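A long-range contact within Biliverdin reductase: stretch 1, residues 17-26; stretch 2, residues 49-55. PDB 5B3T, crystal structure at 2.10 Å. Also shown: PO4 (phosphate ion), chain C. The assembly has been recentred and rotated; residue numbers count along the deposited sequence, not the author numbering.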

# COMPACT_ATOMS: atom_id res chain seq x y z
N GLY A 17 8.54 3.11 17.05
CA GLY A 17 9.59 3.53 16.12
C GLY A 17 9.06 3.44 14.70
O GLY A 17 8.39 2.47 14.34
N ILE A 18 9.35 4.47 13.91
CA ILE A 18 8.80 4.59 12.56
C ILE A 18 9.94 4.43 11.56
O ILE A 18 10.89 5.22 11.56
CB ILE A 18 8.08 5.93 12.36
CG1 ILE A 18 6.85 6.00 13.26
CG2 ILE A 18 7.71 6.13 10.91
CD1 ILE A 18 6.04 7.27 13.09
N VAL A 19 9.84 3.43 10.70
CA VAL A 19 10.81 3.21 9.63
C VAL A 19 10.21 3.82 8.37
O VAL A 19 9.35 3.22 7.72
CB VAL A 19 11.15 1.73 9.45
CG1 VAL A 19 12.18 1.56 8.35
CG2 VAL A 19 11.66 1.14 10.75
N GLY A 20 10.66 5.03 8.02
CA GLY A 20 10.10 5.75 6.89
C GLY A 20 9.74 7.17 7.25
O GLY A 20 9.53 7.50 8.42
N THR A 21 9.68 8.04 6.24
CA THR A 21 9.40 9.45 6.47
C THR A 21 8.39 10.02 5.48
O THR A 21 8.16 11.24 5.48
CB THR A 21 10.70 10.28 6.39
OG1 THR A 21 11.35 10.04 5.14
CG2 THR A 21 11.65 9.91 7.52
N GLY A 22 7.77 9.19 4.64
CA GLY A 22 6.82 9.65 3.65
C GLY A 22 5.44 9.89 4.23
O GLY A 22 5.26 10.10 5.43
N TYR A 23 4.44 9.84 3.34
CA TYR A 23 3.08 10.22 3.72
C TYR A 23 2.52 9.30 4.80
O TYR A 23 1.97 9.77 5.80
CB TYR A 23 2.18 10.21 2.49
CG TYR A 23 0.74 10.60 2.79
CD1 TYR A 23 -0.19 9.65 3.18
CD2 TYR A 23 0.33 11.92 2.68
CE1 TYR A 23 -1.49 10.01 3.46
CE2 TYR A 23 -0.97 12.29 2.96
CZ TYR A 23 -1.88 11.33 3.35
OH TYR A 23 -3.18 11.68 3.62
N ALA A 24 2.63 7.99 4.61
CA ALA A 24 2.08 7.05 5.58
C ALA A 24 2.77 7.21 6.94
O ALA A 24 2.11 7.17 7.98
CB ALA A 24 2.21 5.62 5.07
N ALA A 25 4.09 7.39 6.93
CA ALA A 25 4.81 7.58 8.19
C ALA A 25 4.37 8.86 8.89
O ALA A 25 4.23 8.88 10.12
CB ALA A 25 6.32 7.61 7.92
N GLN A 26 4.14 9.93 8.13
CA GLN A 26 3.75 11.20 8.74
C GLN A 26 2.36 11.11 9.36
O GLN A 26 2.13 11.58 10.48
CB GLN A 26 3.82 12.32 7.70
CG GLN A 26 5.23 12.65 7.26
CD GLN A 26 5.28 13.57 6.05
OE1 GLN A 26 4.42 14.44 5.88
NE2 GLN A 26 6.28 13.38 5.20
P PO4 C . -5.76 13.44 2.39
O1 PO4 C . -6.40 14.67 1.78
O2 PO4 C . -6.10 13.35 3.86
O3 PO4 C . -6.28 12.21 1.69
O4 PO4 C . -4.26 13.53 2.23
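Stretch 2, residues 49-55: ANTAKFA

Stretch 2 is a helical segment that packs one side against the strand-turn-helix of stretch 1 through a small, essentially apolar contact centred on Phe54 and Thr21, with no hydrogen bond passing between the two. The surface buried, both sides summed, is 265 Å², and Phe54 and Thr21 are the two residues most covered by the opposing stretch.

All of stretch 2 is helical, with phi from -60° to -70° and psi from -29° to -47°. Its i to i-4 backbone hydrogen bonds confirm this: Lys53 N to Ala49 O at 3.1 Å, Phe54 N to Asn50 O at 3.0 Å and Ala55 N to Thr51 O at 3.0 Å. Stretch 1 changes form along its length, from strand at 17-19, through a turn, to helix from Tyr23, with Gly22 at the N-cap position. Judged by CA atoms, stretch 2 runs nearly opposite to the strand and broadly the same way as Tyr23 to Gln26. Within the turn, Gly20 has phi/psi of 131/157, where a CB would jam against the carbonyl O of Val19; this backbone by itself calls for glycine.

The nearest CA atoms across the two stretches are at the turn: Thr21 CA and Phe54 CA, 6.2 Å apart. The helical periodicity explains which residues take part: Asn50 and Phe54, one turn apart, both direct their CA-to-CB bonds toward stretch 1, whereas that of Thr51 points away and Ala49, Ala52 and Lys53 make no contact. Thr21, with chi1 in the p well, meets this side of the helix with both branches. Its OG1 is 3.7 Å from Asn50 CB, a contact with carbon rather than a polar link, while its CG2 lies 3.7 Å from Phe54 CB and 4.3 Å from Thr51 CA.

Phe54, with chi1 at -166° (t), carries its ring across to both the strand and the helix of stretch 1. At the ring edge, near its plane, Ile18 CD1 is 4.3 Å from Phe54 CZ, Ala25 C is 4.1 Å from Phe54 CE2, and Gln26 CG is 3.9 Å from Phe54 CE2. The Ala25 methyl adds an apolar contact, CB to Phe54 CE2 at 4.2 Å. Over one face sits Gly20 O, 4.2 Å from Phe54 CE2. Gln26 meets the ring with its aliphatic CG, while its amide is engaged within stretch 1: NE2 donates to Thr21 O at 2.9 Å with a nearly linear angle of 173°. Tyr23 takes no part in the packing; its OH donates to PO4 O4 at 2.6 Å, well away from stretch 2.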

# COMPACT_ATOMS: atom_id res chain seq x y z
N ALA A 49 17.54 14.67 3.25
CA ALA A 49 16.68 15.85 3.36
C ALA A 49 15.36 15.51 4.05
O ALA A 49 14.92 16.23 4.95
CB ALA A 49 16.42 16.44 1.98
N ASN A 50 14.71 14.42 3.64
CA ASN A 50 13.42 14.07 4.22
C ASN A 50 13.56 13.61 5.67
O ASN A 50 12.63 13.78 6.47
CB ASN A 50 12.73 12.99 3.38
CG ASN A 50 12.31 13.51 2.02
OD1 ASN A 50 12.12 14.71 1.82
ND2 ASN A 50 12.18 12.59 1.06
N THR A 51 14.71 13.03 6.03
CA THR A 51 14.95 12.68 7.43
C THR A 51 15.01 13.93 8.29
O THR A 51 14.42 13.98 9.38
CB THR A 51 16.26 11.89 7.55
OG1 THR A 51 16.14 10.66 6.83
CG2 THR A 51 16.57 11.60 9.01
N ALA A 52 15.71 14.97 7.81
CA ALA A 52 15.81 16.21 8.57
C ALA A 52 14.44 16.86 8.76
O ALA A 52 14.11 17.32 9.85
CB ALA A 52 16.77 17.17 7.86
N LYS A 53 13.63 16.89 7.69
CA LYS A 53 12.30 17.49 7.80
C LYS A 53 11.44 16.72 8.79
O LYS A 53 10.71 17.33 9.59
CB LYS A 53 11.63 17.52 6.43
CG LYS A 53 12.34 18.40 5.40
CD LYS A 53 11.41 18.72 4.23
CE LYS A 53 11.05 17.47 3.45
NZ LYS A 53 11.13 17.70 1.97
N PHE A 54 11.50 15.39 8.75
CA PHE A 54 10.69 14.58 9.66
C PHE A 54 11.09 14.81 11.11
O PHE A 54 10.23 14.95 11.98
CB PHE A 54 10.83 13.10 9.28
CG PHE A 54 9.80 12.21 9.92
CD1 PHE A 54 10.00 11.68 11.19
CD2 PHE A 54 8.63 11.89 9.24
CE1 PHE A 54 9.05 10.86 11.77
CE2 PHE A 54 7.69 11.06 9.81
CZ PHE A 54 7.89 10.55 11.08
N ALA A 55 12.40 14.84 11.38
CA ALA A 55 12.87 15.11 12.73
C ALA A 55 12.39 16.47 13.23
O ALA A 55 12.03 16.62 14.40
CB ALA A 55 14.40 15.03 12.78